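Local coordinates for protein beta-lactamase (Burkholderia cenocepacia, PDB 5E2G) that probably hydrolyses beta-lactams to substituted beta-amino acids as a class C beta-lactamase, at residues G54-E59 / D196-Y201; T185-P190 / Y220-T225; G25-I30 / V38-V43. All coordinates share one frame; numbering follows the deposited sequence.

Contact 1 of 3, residues G54-E59 / D196-Y201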
ATOM      1  N   GLY A  54       1.036   2.856 -21.189  1.00 31.26           N
ATOM      2  CA  GLY A  54       0.033   3.311 -20.242  1.00 31.27           C
ATOM      3  C   GLY A  54      -0.710   2.197 -19.525  1.00 28.00           C
ATOM      4  O   GLY A  54      -1.199   2.396 -18.410  1.00 27.92           O
ATOM      5  N   ASP A  55      -0.804   1.021 -20.136  1.00 22.49           N
ATOM      6  CA  ASP A  55      -1.628  -0.052 -19.597  1.00 28.09           C
ATOM      7  C   ASP A  55      -0.826  -1.157 -18.925  1.00 25.98           C
ATOM      8  O   ASP A  55      -1.424  -2.123 -18.440  1.00 24.32           O
ATOM      9  CB  ASP A  55      -2.490  -0.642 -20.709  1.00 33.82           C
ATOM     10  CG  ASP A  55      -3.420   0.378 -21.310  1.00 40.60           C
ATOM     11  OD1 ASP A  55      -3.702   1.391 -20.631  1.00 44.20           O
ATOM     12  OD2 ASP A  55      -3.869   0.169 -22.459  1.00 44.53           O
ATOM     13  N   THR A  56       0.500  -1.033 -18.882  1.00 21.61           N
ATOM     14  CA  THR A  56       1.355  -2.060 -18.299  1.00 21.37           C
ATOM     15  C   THR A  56       1.059  -2.251 -16.814  1.00 20.15           C
ATOM     16  O   THR A  56       0.993  -1.281 -16.054  1.00 22.52           O
ATOM     17  CB  THR A  56       2.815  -1.665 -18.498  1.00 21.82           C
ATOM     18  OG1 THR A  56       3.118  -1.680 -19.894  1.00 23.09           O
ATOM     19  CG2 THR A  56       3.745  -2.614 -17.749  1.00 27.97           C
ATOM     20  N   LEU A  57       0.897  -3.505 -16.399  1.00 25.40           N
ATOM     21  CA  LEU A  57       0.533  -3.841 -15.024  1.00 24.20           C
ATOM     22  C   LEU A  57       1.768  -4.218 -14.209  1.00 24.69           C
ATOM     23  O   LEU A  57       2.610  -5.001 -14.669  1.00 25.05           O
ATOM     24  CB  LEU A  57      -0.482  -4.990 -14.989  1.00 19.03           C
ATOM     25  CG  LEU A  57      -1.870  -4.751 -15.605  1.00 28.04           C
ATOM     26  CD1 LEU A  57      -2.605  -6.072 -15.844  1.00 27.96           C
ATOM     27  CD2 LEU A  57      -2.721  -3.827 -14.738  1.00 23.64           C
ATOM     28  N   PHE A  58       1.864  -3.660 -12.999  1.00 22.57           N
ATOM     29  CA  PHE A  58       2.895  -3.985 -12.026  1.00 20.89           C
ATOM     30  C   PHE A  58       2.246  -4.502 -10.747  1.00 20.62           C
ATOM     31  O   PHE A  58       1.155  -4.064 -10.374  1.00 20.54           O
ATOM     32  CB  PHE A  58       3.750  -2.764 -11.678  1.00 19.57           C
ATOM     33  CG  PHE A  58       4.465  -2.156 -12.848  1.00 21.34           C
ATOM     34  CD1 PHE A  58       3.806  -1.298 -13.716  1.00 20.48           C
ATOM     35  CD2 PHE A  58       5.808  -2.411 -13.062  1.00 24.59           C
ATOM     36  CE1 PHE A  58       4.463  -0.731 -14.786  1.00 21.03           C
ATOM     37  CE2 PHE A  58       6.473  -1.837 -14.134  1.00 24.30           C
ATOM     38  CZ  PHE A  58       5.793  -0.999 -14.998  1.00 23.31           C
ATOM     39  N   GLU A  59       2.922  -5.435 -10.074  1.00 20.46           N
ATOM     40  CA  GLU A  59       2.527  -5.839  -8.729  1.00 16.10           C
ATOM     41  C   GLU A  59       3.049  -4.812  -7.729  1.00 15.50           C
ATOM     42  O   GLU A  59       4.242  -4.497  -7.720  1.00 16.80           O
ATOM     43  CB  GLU A  59       3.081  -7.221  -8.382  1.00 19.51           C
ATOM     44  CG  GLU A  59       2.940  -8.245  -9.484  1.00 21.08           C
ATOM     45  CD  GLU A  59       3.727  -9.518  -9.223  1.00 22.52           C
ATOM     46  OE1 GLU A  59       4.463  -9.584  -8.215  1.00 21.10           O
ATOM     47  OE2 GLU A  59       3.611 -10.453 -10.043  1.00 25.39           O
ATOM     48  N   ASP A 196      -1.096  -7.278 -20.718  1.00 24.80           N
ATOM     49  CA  ASP A 196      -0.597  -6.046 -20.119  1.00 24.65           C
ATOM     50  C   ASP A 196       0.308  -6.282 -18.915  1.00 25.91           C
ATOM     51  O   ASP A 196       0.945  -5.333 -18.450  1.00 25.33           O
ATOM     52  CB  ASP A 196      -1.769  -5.154 -19.683  1.00 26.88           C
ATOM     53  CG  ASP A 196      -2.697  -4.787 -20.829  1.00 32.87           C
ATOM     54  OD1 ASP A 196      -2.274  -4.870 -22.003  1.00 38.91           O
ATOM     55  OD2 ASP A 196      -3.850  -4.393 -20.548  1.00 32.54           O
ATOM     56  N   TYR A 197       0.382  -7.514 -18.414  1.00 27.58           N
ATOM     57  CA  TYR A 197       0.993  -7.827 -17.125  1.00 26.96           C
ATOM     58  C   TYR A 197       2.501  -7.934 -17.303  1.00 27.88           C
ATOM     59  O   TYR A 197       2.991  -8.870 -17.938  1.00 31.83           O
ATOM     60  CB  TYR A 197       0.383  -9.123 -16.596  1.00 22.16           C
ATOM     61  CG  TYR A 197       0.610  -9.472 -15.138  1.00 24.30           C
ATOM     62  CD1 TYR A 197       1.651  -8.918 -14.404  1.00 26.01           C
ATOM     63  CD2 TYR A 197      -0.222 -10.389 -14.502  1.00 24.85           C
ATOM     64  CE1 TYR A 197       1.855  -9.267 -13.074  1.00 25.16           C
ATOM     65  CE2 TYR A 197      -0.028 -10.740 -13.181  1.00 23.65           C
ATOM     66  CZ  TYR A 197       1.011 -10.178 -12.471  1.00 23.23           C
ATOM     67  OH  TYR A 197       1.199 -10.532 -11.157  1.00 23.73           O
ATOM     68  N   ALA A 198       3.240  -6.982 -16.736  1.00 26.90           N
ATOM     69  CA  ALA A 198       4.687  -6.988 -16.860  1.00 21.69           C
ATOM     70  C   ALA A 198       5.279  -8.221 -16.182  1.00 25.29           C
ATOM     71  O   ALA A 198       4.644  -8.872 -15.351  1.00 24.60           O
ATOM     72  CB  ALA A 198       5.283  -5.718 -16.255  1.00 23.40           C
ATOM     73  N   GLN A 199       6.511  -8.553 -16.558  1.00 27.39           N
ATOM     74  CA  GLN A 199       7.239  -9.646 -15.931  1.00 28.51           C
ATOM     75  C   GLN A 199       8.135  -9.087 -14.834  1.00 26.06           C
ATOM     76  O   GLN A 199       8.880  -8.129 -15.061  1.00 23.99           O
ATOM     77  CB  GLN A 199       8.071 -10.417 -16.956  1.00 34.19           C
ATOM     78  CG  GLN A 199       8.991 -11.477 -16.347  1.00 40.24           C
ATOM     79  CD  GLN A 199       8.268 -12.753 -15.936  1.00 45.05           C
ATOM     80  OE1 GLN A 199       8.304 -13.150 -14.772  1.00 41.53           O
ATOM     81  NE2 GLN A 199       7.629 -13.414 -16.901  1.00 51.89           N
ATOM     82  N   GLY A 200       8.047  -9.673 -13.646  1.00 25.23           N
ATOM     83  CA  GLY A 200       8.960  -9.321 -12.585  1.00 27.94           C
ATOM     84  C   GLY A 200      10.274 -10.056 -12.705  1.00 31.97           C
ATOM     85  O   GLY A 200      10.394 -11.060 -13.407  1.00 33.66           O
ATOM     86  N   TYR A 201      11.286  -9.533 -12.021  1.00 30.71           N
ATOM     87  CA  TYR A 201      12.614 -10.121 -12.071  1.00 28.87           C
ATOM     88  C   TYR A 201      13.248 -10.058 -10.697  1.00 28.26           C
ATOM     89  O   TYR A 201      13.294  -8.991 -10.075  1.00 29.09           O
ATOM     90  CB  TYR A 201      13.480  -9.410 -13.110  1.00 32.90           C
ATOM     91  CG  TYR A 201      12.953  -9.646 -14.503  1.00 37.23           C
ATOM     92  CD1 TYR A 201      12.140  -8.713 -15.134  1.00 37.78           C
ATOM     93  CD2 TYR A 201      13.231 -10.830 -15.170  1.00 40.19           C
ATOM     94  CE1 TYR A 201      11.637  -8.944 -16.404  1.00 40.06           C
ATOM     95  CE2 TYR A 201      12.737 -11.071 -16.436  1.00 40.70           C
ATOM     96  CZ  TYR A 201      11.941 -10.129 -17.050  1.00 41.11           C
ATOM     97  OH  TYR A 201      11.447 -10.377 -18.312  1.00 41.44           O
TER
HETATM   98  O   HOH W   1      -4.240  -2.756 -18.717  1.00 28.92           O
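Leu57 and Tyr197 face each other through a single backbone bridge, from which the Leu57 side chain points toward the other segment and that of Tyr197 starts away from it. Leu57 N donates an almost straight bond (165°) to Asp196 O at 2.7 Å, while Leu57 O takes the N-H of Ala198 at 2.9 Å in its carbonyl plane, so both polar backbone atoms of Leu57 are used. Its isobutyl group crosses Asp196 obliquely, with CD1 lying 4.0 Å from Asp196 CB. The Tyr197 ring, with CG anti to the backbone N (chi1 -166°), brings its hydroxyl back to Glu59. The phenol meets the extended Glu59 chain at about a right angle, with carboxylate and ring planes 70° apart. Tyr197 OH donates to Glu59 OE2 at 2.7 Å, reaching it from above the carboxylate plane, and it is also hydrogen-bonded to Arg223; Glu59 OE1 has Thr317 as partner. This double grip fixes the phenol, and the nearby arginine would be expected to favour the charged form of Glu59. At the other end, Asp196 OD2 and Asp55 O share a water that donates to both. Thr56 CG2 rests against Ala198 CB at 3.8 Å. The bridge and the buried Tyr197-Glu59 pair join the 196-201 loop to the chain running through strand 58-59 toward the start of helix 64-77, where an SxxK pattern lies that is consistent with a serine beta-lactamase active site.

Contact 2 of 3, residues T185-P190 / Y220-T225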
ATOM      1  N   THR A 185      -6.965  -1.862 -12.706  1.00 19.74           N
ATOM      2  CA  THR A 185      -6.529  -2.297 -11.391  1.00 18.96           C
ATOM      3  C   THR A 185      -7.271  -3.581 -11.058  1.00 18.20           C
ATOM      4  O   THR A 185      -8.496  -3.637 -11.191  1.00 18.00           O
ATOM      5  CB  THR A 185      -6.808  -1.218 -10.335  1.00 16.64           C
ATOM      6  OG1 THR A 185      -6.141  -0.007 -10.700  1.00 18.34           O
ATOM      7  CG2 THR A 185      -6.319  -1.661  -8.973  1.00 15.40           C
ATOM      8  N   TYR A 186      -6.535  -4.611 -10.640  1.00 18.53           N
ATOM      9  CA  TYR A 186      -7.116  -5.936 -10.472  1.00 19.54           C
ATOM     10  C   TYR A 186      -6.590  -6.621  -9.223  1.00 17.29           C
ATOM     11  O   TYR A 186      -5.418  -6.479  -8.871  1.00 18.49           O
ATOM     12  CB  TYR A 186      -6.820  -6.831 -11.685  1.00 22.21           C
ATOM     13  CG  TYR A 186      -7.122  -6.152 -12.994  1.00 23.89           C
ATOM     14  CD1 TYR A 186      -8.436  -5.984 -13.422  1.00 27.47           C
ATOM     15  CD2 TYR A 186      -6.100  -5.659 -13.791  1.00 22.95           C
ATOM     16  CE1 TYR A 186      -8.723  -5.353 -14.616  1.00 27.89           C
ATOM     17  CE2 TYR A 186      -6.376  -5.032 -14.990  1.00 24.45           C
ATOM     18  CZ  TYR A 186      -7.690  -4.877 -15.395  1.00 25.59           C
ATOM     19  OH  TYR A 186      -7.966  -4.244 -16.583  1.00 26.95           O
ATOM     20  N   ILE A 187      -7.469  -7.369  -8.562  1.00 16.93           N
ATOM     21  CA  ILE A 187      -7.014  -8.453  -7.701  1.00 17.01           C
ATOM     22  C   ILE A 187      -6.754  -9.697  -8.536  1.00 22.52           C
ATOM     23  O   ILE A 187      -5.710 -10.347  -8.415  1.00 22.97           O
ATOM     24  CB  ILE A 187      -8.047  -8.724  -6.590  1.00 19.82           C
ATOM     25  CG1 ILE A 187      -8.208  -7.501  -5.686  1.00 23.43           C
ATOM     26  CG2 ILE A 187      -7.659  -9.945  -5.779  1.00 19.05           C
ATOM     27  CD1 ILE A 187      -6.936  -7.089  -4.985  1.00 25.44           C
ATOM     28  N   ASN A 188      -7.703 -10.031  -9.408  1.00 23.91           N
ATOM     29  CA  ASN A 188      -7.585 -11.117 -10.375  1.00 22.72           C
ATOM     30  C   ASN A 188      -7.481 -10.492 -11.761  1.00 21.88           C
ATOM     31  O   ASN A 188      -8.428  -9.857 -12.230  1.00 20.33           O
ATOM     32  CB  ASN A 188      -8.783 -12.054 -10.278  1.00 20.26           C
ATOM     33  CG  ASN A 188      -8.934 -12.651  -8.902  1.00 25.79           C
ATOM     34  OD1 ASN A 188      -9.940 -12.437  -8.222  1.00 28.31           O
ATOM     35  ND2 ASN A 188      -7.923 -13.396  -8.470  1.00 24.58           N
ATOM     36  N   VAL A 189      -6.333 -10.655 -12.402  1.00 20.70           N
ATOM     37  CA  VAL A 189      -6.130 -10.046 -13.720  1.00 21.21           C
ATOM     38  C   VAL A 189      -6.917 -10.834 -14.763  1.00 23.44           C
ATOM     39  O   VAL A 189      -6.766 -12.066 -14.846  1.00 22.80           O
ATOM     40  CB  VAL A 189      -4.643 -10.006 -14.066  1.00 21.00           C
ATOM     41  CG1 VAL A 189      -4.439  -9.417 -15.457  1.00 26.10           C
ATOM     42  CG2 VAL A 189      -3.875  -9.193 -13.026  1.00 21.83           C
ATOM     43  N   PRO A 190      -7.747 -10.179 -15.576  1.00 27.07           N
ATOM     44  CA  PRO A 190      -8.592 -10.903 -16.531  1.00 23.51           C
ATOM     45  C   PRO A 190      -7.802 -11.388 -17.736  1.00 24.58           C
ATOM     46  O   PRO A 190      -6.706 -10.914 -18.027  1.00 24.56           O
ATOM     47  CB  PRO A 190      -9.628  -9.857 -16.955  1.00 23.45           C
ATOM     48  CG  PRO A 190      -9.455  -8.704 -16.030  1.00 27.90           C
ATOM     49  CD  PRO A 190      -8.039  -8.741 -15.581  1.00 27.48           C
ATOM     50  N   TYR A 220      -1.387  -8.292  -0.685  1.00 28.00           N
ATOM     51  CA  TYR A 220      -0.468  -7.943  -1.773  1.00 27.09           C
ATOM     52  C   TYR A 220      -1.026  -8.298  -3.145  1.00 24.60           C
ATOM     53  O   TYR A 220      -0.236  -8.468  -4.078  1.00 29.34           O
ATOM     54  CB  TYR A 220       0.877  -8.645  -1.571  1.00 32.06           C
ATOM     55  CG  TYR A 220       0.768 -10.143  -1.333  1.00 41.20           C
ATOM     56  CD1 TYR A 220       0.660 -10.654  -0.042  1.00 41.87           C
ATOM     57  CD2 TYR A 220       0.784 -11.049  -2.400  1.00 47.16           C
ATOM     58  CE1 TYR A 220       0.564 -12.021   0.188  1.00 45.41           C
ATOM     59  CE2 TYR A 220       0.694 -12.427  -2.178  1.00 49.40           C
ATOM     60  CZ  TYR A 220       0.585 -12.902  -0.877  1.00 48.54           C
ATOM     61  OH  TYR A 220       0.492 -14.254  -0.630  1.00 50.28           O
ATOM     62  N   GLY A 221      -2.338  -8.422  -3.302  1.00 22.30           N
ATOM     63  CA  GLY A 221      -2.916  -8.952  -4.515  1.00 21.71           C
ATOM     64  C   GLY A 221      -3.118  -7.974  -5.644  1.00 21.13           C
ATOM     65  O   GLY A 221      -3.595  -8.387  -6.703  1.00 20.10           O
ATOM     66  N   VAL A 222      -2.763  -6.700  -5.473  1.00 18.37           N
ATOM     67  CA  VAL A 222      -3.094  -5.688  -6.472  1.00 17.33           C
ATOM     68  C   VAL A 222      -2.042  -5.668  -7.573  1.00 17.05           C
ATOM     69  O   VAL A 222      -0.835  -5.573  -7.313  1.00 17.81           O
ATOM     70  CB  VAL A 222      -3.247  -4.298  -5.834  1.00 17.93           C
ATOM     71  CG1 VAL A 222      -3.521  -3.281  -6.915  1.00 16.48           C
ATOM     72  CG2 VAL A 222      -4.374  -4.289  -4.817  1.00 16.67           C
ATOM     73  N   ARG A 223      -2.514  -5.773  -8.811  1.00 18.03           N
ATOM     74  CA  ARG A 223      -1.779  -5.408 -10.008  1.00 16.76           C
ATOM     75  C   ARG A 223      -2.431  -4.154 -10.574  1.00 20.99           C
ATOM     76  O   ARG A 223      -3.659  -4.041 -10.566  1.00 25.48           O
ATOM     77  CB  ARG A 223      -1.816  -6.538 -11.036  1.00 17.31           C
ATOM     78  CG  ARG A 223      -0.708  -7.584 -10.904  1.00 28.15           C
ATOM     79  CD  ARG A 223      -0.625  -8.251  -9.533  1.00 26.27           C
ATOM     80  NE  ARG A 223      -1.804  -9.036  -9.186  1.00 22.90           N
ATOM     81  CZ  ARG A 223      -1.931 -10.340  -9.404  1.00 26.85           C
ATOM     82  NH1 ARG A 223      -0.956 -11.019  -9.984  1.00 30.06           N
ATOM     83  NH2 ARG A 223      -3.041 -10.965  -9.043  1.00 28.22           N
ATOM     84  N   THR A 224      -1.629  -3.200 -11.040  1.00 21.72           N
ATOM     85  CA  THR A 224      -2.201  -1.926 -11.468  1.00 21.43           C
ATOM     86  C   THR A 224      -1.210  -1.191 -12.361  1.00 20.64           C
ATOM     87  O   THR A 224      -0.062  -1.609 -12.531  1.00 21.10           O
ATOM     88  CB  THR A 224      -2.608  -1.065 -10.257  1.00 25.92           C
ATOM     89  OG1 THR A 224      -3.230   0.150 -10.701  1.00 25.88           O
ATOM     90  CG2 THR A 224      -1.398  -0.727  -9.400  1.00 28.45           C
ATOM     91  N   THR A 225      -1.683  -0.092 -12.947  1.00 19.86           N
ATOM     92  CA  THR A 225      -0.872   0.799 -13.763  1.00 20.84           C
ATOM     93  C   THR A 225      -0.438   2.010 -12.949  1.00 21.00           C
ATOM     94  O   THR A 225      -0.985   2.303 -11.883  1.00 17.54           O
ATOM     95  CB  THR A 225      -1.633   1.286 -14.997  1.00 20.49           C
ATOM     96  OG1 THR A 225      -2.716   2.123 -14.581  1.00 19.10           O
ATOM     97  CG2 THR A 225      -2.176   0.126 -15.783  1.00 21.81           C
TER
HETATM   98  O   HOH W   2      -4.446 -12.785 -11.144  1.00 34.75           O
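Tyr186 and Arg223 form one antiparallel hydrogen-bonded pair, Tyr186 N reaching Arg223 O at 2.9 Å and Arg223 N reaching Tyr186 O at 3.0 Å, each donor nearly along the C=O axis. The Arg223 chain is bent at chi2 (56°) and chi3 (64°), which brings its guanidinium alongside the 185-190 loop. There NH2 donates in the guanidinium plane to Ile187 O at 2.8 Å, and NE bonds to Gly221 O of its own segment. Val189 CG2 sits over one face of the guanidinium, 4.2 Å above the plane, while NH1 goes to Tyr197. Bonds from NE, NH1 and NH2 thus fix the rotation of the buried guanidinium. Thr185 and Thr224 lie side by side, their OG1 atoms 2.9 Å apart and hydrogen-bonded; Thr185 OG1 also bonds to Asp228. Ile187 CD1 packs against Val222 CG2 at 3.8 Å, and Thr185 CG2 touches Val222 CG1. Helix 168-180 backs the 185-190 loop, Glu173 accepting from the backbone N atoms of Ile187 and Asn188; Trp216 of helix 216-220 lies against Ile187 and Arg223, strand 58-59 pairs with strand 223-224, and Thr225 caps the N-terminus of helix 226-235.

Contact 3 of 3, residues G25-I30 / V38-V43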
ATOM      1  N   GLY A  25      12.233  -2.016 -16.575  1.00 26.82           N
ATOM      2  CA  GLY A  25      11.256  -0.979 -16.823  1.00 29.65           C
ATOM      3  C   GLY A  25      10.745  -0.360 -15.545  1.00 22.55           C
ATOM      4  O   GLY A  25      10.787  -0.960 -14.467  1.00 21.87           O
HETATM    5  N   MSE A  26      10.259   0.867 -15.686  1.00 28.85           N
HETATM    6  CA  MSE A  26       9.604   1.590 -14.609  1.00 27.11           C
HETATM    7  C   MSE A  26       8.504   2.469 -15.166  1.00 21.27           C
HETATM    8  O   MSE A  26       8.593   2.956 -16.281  1.00 22.17           O
HETATM    9  CB  MSE A  26      10.591   2.462 -13.827  1.00 24.45           C
HETATM   10  CG  MSE A  26      11.681   1.710 -13.124  1.00 27.11           C
HETATM   11 SE   MSE A  26      12.541   2.858 -11.841  1.00 31.58          SE
HETATM   12  CE  MSE A  26      11.058   3.103 -10.591  1.00 28.84           C
ATOM     13  N   ALA A  27       7.465   2.683 -14.377  1.00 20.29           N
ATOM     14  CA  ALA A  27       6.444   3.668 -14.683  1.00 23.71           C
ATOM     15  C   ALA A  27       6.372   4.635 -13.514  1.00 21.41           C
ATOM     16  O   ALA A  27       6.302   4.207 -12.356  1.00 19.06           O
ATOM     17  CB  ALA A  27       5.088   3.008 -14.938  1.00 21.65           C
ATOM     18  N   ILE A  28       6.429   5.929 -13.816  1.00 22.90           N
ATOM     19  CA  ILE A  28       6.489   6.981 -12.810  1.00 22.85           C
ATOM     20  C   ILE A  28       5.267   7.864 -12.981  1.00 23.25           C
ATOM     21  O   ILE A  28       5.037   8.403 -14.069  1.00 28.23           O
ATOM     22  CB  ILE A  28       7.768   7.825 -12.934  1.00 23.84           C
ATOM     23  CG1 ILE A  28       8.999   6.941 -13.189  1.00 22.20           C
ATOM     24  CG2 ILE A  28       7.922   8.715 -11.714  1.00 20.27           C
ATOM     25  CD1 ILE A  28       9.352   5.997 -12.068  1.00 22.14           C
ATOM     26  N   GLY A  29       4.497   8.028 -11.915  1.00 22.71           N
ATOM     27  CA  GLY A  29       3.368   8.945 -11.892  1.00 20.74           C
ATOM     28  C   GLY A  29       3.706  10.138 -11.015  1.00 20.52           C
ATOM     29  O   GLY A  29       4.250   9.974  -9.922  1.00 20.70           O
ATOM     30  N   ILE A  30       3.382  11.337 -11.504  1.00 22.27           N
ATOM     31  CA  ILE A  30       3.644  12.591 -10.803  1.00 24.51           C
ATOM     32  C   ILE A  30       2.368  13.422 -10.777  1.00 23.77           C
ATOM     33  O   ILE A  30       1.729  13.620 -11.814  1.00 24.42           O
ATOM     34  CB  ILE A  30       4.778  13.398 -11.468  1.00 26.67           C
ATOM     35  CG1 ILE A  30       6.135  12.706 -11.299  1.00 27.34           C
ATOM     36  CG2 ILE A  30       4.819  14.816 -10.920  1.00 25.53           C
ATOM     37  CD1 ILE A  30       6.620  12.635  -9.887  1.00 28.61           C
ATOM     38  N   VAL A  38       2.373  10.719 -16.295  1.00 22.40           N
ATOM     39  CA  VAL A  38       2.956   9.388 -16.210  1.00 21.88           C
ATOM     40  C   VAL A  38       4.089   9.296 -17.216  1.00 22.92           C
ATOM     41  O   VAL A  38       3.910   9.630 -18.391  1.00 23.95           O
ATOM     42  CB  VAL A  38       1.924   8.272 -16.446  1.00 21.38           C
ATOM     43  CG1 VAL A  38       2.614   6.913 -16.457  1.00 21.09           C
ATOM     44  CG2 VAL A  38       0.858   8.316 -15.362  1.00 20.39           C
ATOM     45  N   PHE A  39       5.250   8.849 -16.749  1.00 22.73           N
ATOM     46  CA  PHE A  39       6.456   8.735 -17.558  1.00 23.74           C
ATOM     47  C   PHE A  39       6.910   7.283 -17.550  1.00 25.07           C
ATOM     48  O   PHE A  39       7.227   6.740 -16.485  1.00 23.43           O
ATOM     49  CB  PHE A  39       7.556   9.648 -17.016  1.00 24.11           C
ATOM     50  CG  PHE A  39       7.133  11.081 -16.879  1.00 26.60           C
ATOM     51  CD1 PHE A  39       6.848  11.842 -18.004  1.00 28.41           C
ATOM     52  CD2 PHE A  39       7.010  11.662 -15.632  1.00 25.88           C
ATOM     53  CE1 PHE A  39       6.455  13.155 -17.888  1.00 28.97           C
ATOM     54  CE2 PHE A  39       6.621  12.976 -15.509  1.00 26.87           C
ATOM     55  CZ  PHE A  39       6.340  13.724 -16.639  1.00 28.18           C
ATOM     56  N   ASP A  40       6.942   6.660 -18.727  1.00 24.63           N
ATOM     57  CA  ASP A  40       7.278   5.248 -18.852  1.00 25.02           C
ATOM     58  C   ASP A  40       8.728   5.091 -19.288  1.00 24.99           C
ATOM     59  O   ASP A  40       9.244   5.895 -20.069  1.00 32.97           O
ATOM     60  CB  ASP A  40       6.349   4.544 -19.847  1.00 27.76           C
ATOM     61  CG  ASP A  40       4.912   4.409 -19.328  1.00 27.79           C
ATOM     62  OD1 ASP A  40       4.718   4.277 -18.100  1.00 27.49           O
ATOM     63  OD2 ASP A  40       3.975   4.440 -20.152  1.00 29.27           O
ATOM     64  N   TYR A  41       9.382   4.050 -18.778  1.00 24.66           N
ATOM     65  CA  TYR A  41      10.781   3.786 -19.089  1.00 27.25           C
ATOM     66  C   TYR A  41      11.001   2.302 -19.344  1.00 28.19           C
ATOM     67  O   TYR A  41      10.461   1.454 -18.629  1.00 27.97           O
ATOM     68  CB  TYR A  41      11.706   4.241 -17.954  1.00 25.22           C
ATOM     69  CG  TYR A  41      11.638   5.719 -17.657  1.00 27.28           C
ATOM     70  CD1 TYR A  41      10.670   6.231 -16.802  1.00 24.20           C
ATOM     71  CD2 TYR A  41      12.542   6.602 -18.225  1.00 27.71           C
ATOM     72  CE1 TYR A  41      10.602   7.582 -16.527  1.00 28.86           C
ATOM     73  CE2 TYR A  41      12.483   7.947 -17.960  1.00 28.05           C
ATOM     74  CZ  TYR A  41      11.512   8.435 -17.111  1.00 30.51           C
ATOM     75  OH  TYR A  41      11.457   9.787 -16.850  1.00 33.26           O
ATOM     76  N   GLY A  42      11.802   1.986 -20.353  1.00 27.02           N
ATOM     77  CA  GLY A  42      12.250   0.617 -20.501  1.00 31.25           C
ATOM     78  C   GLY A  42      11.158  -0.329 -20.977  1.00 31.05           C
ATOM     79  O   GLY A  42      10.252   0.050 -21.722  1.00 27.38           O
ATOM     80  N   VAL A  43      11.254  -1.585 -20.526  1.00 31.37           N
ATOM     81  CA  VAL A  43      10.539  -2.701 -21.139  1.00 33.23           C
ATOM     82  C   VAL A  43       9.830  -3.548 -20.084  1.00 32.82           C
ATOM     83  O   VAL A  43      10.263  -3.641 -18.931  1.00 30.34           O
ATOM     84  CB  VAL A  43      11.493  -3.581 -21.983  1.00 35.74           C
ATOM     85  CG1 VAL A  43      11.903  -2.845 -23.259  1.00 36.73           C
ATOM     86  CG2 VAL A  43      12.727  -3.966 -21.172  1.00 35.23           C
TER
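Ile28 has the most surface buried by the contact, and the aromatic side chains of Phe39 and Tyr41 come next; all three project from the same face of the hairpin made by strands 25-32 and 35-42. Ile28 pairs directly with Phe39, its N bonded to Phe39 O at 2.9 Å and its O taking Phe39 N at 2.7 Å. With CG1 anti to its carbonyl carbon and beside the backbone N (chi1 -43°), Ile28 leans that branch obliquely across to Tyr41, where CG1 meets ring atom CE1 at 3.8 Å. Tyr41 belongs to the next hydrogen-bonded pair, its N donating to Met26 O at 2.8 Å, and the same oxygen lies at the edge of the tyrosine ring. Phe39 turns its ring the other way along the strand, so that its edge, at CE2, touches Ile30 CG1 at 4.2 Å. Helix 3-21 covers this face: Val10 and Arg7 lie against Tyr41, the latter in a cation-pi contact, and Tyr41 OH bonds to Thr11. On the other face Ala27 CB approaches Asp40 OD1 at 3.4 Å. Gly25 pairs with Gly42 at 4.1 Å between CA atoms, too close to Val43 O for a CB on Gly25. Polar bonding between the segments is thus confined to the backbone, which sets the register of outermost strand 35-42, while apolar side chains fill the helix 3-21 side.

How the contacts relate
Contacts 1 and 2 are buried and meet directly: strands 58-59 and 223-224 are neighbours in a small sheet, Phe58 N lying 2.9 Å from Thr224 O, and the Tyr197-Arg223 link joins their polar groups. Both combine a single backbone bridge with buried charged side chains, the carboxylate of Glu59 in one and the guanidinium of Arg223 in the other. Contact 3 is partly buried, at the outer edge of the large sheet, and relies on regular strand pairing and apolar side chains instead. It touches contact 1 through Phe58 and Ala27 but stays about 6 Å from contact 2 at the nearest atoms. Contact 1 therefore stands between the sheet edge and the 185-190 loop with strand 223-224.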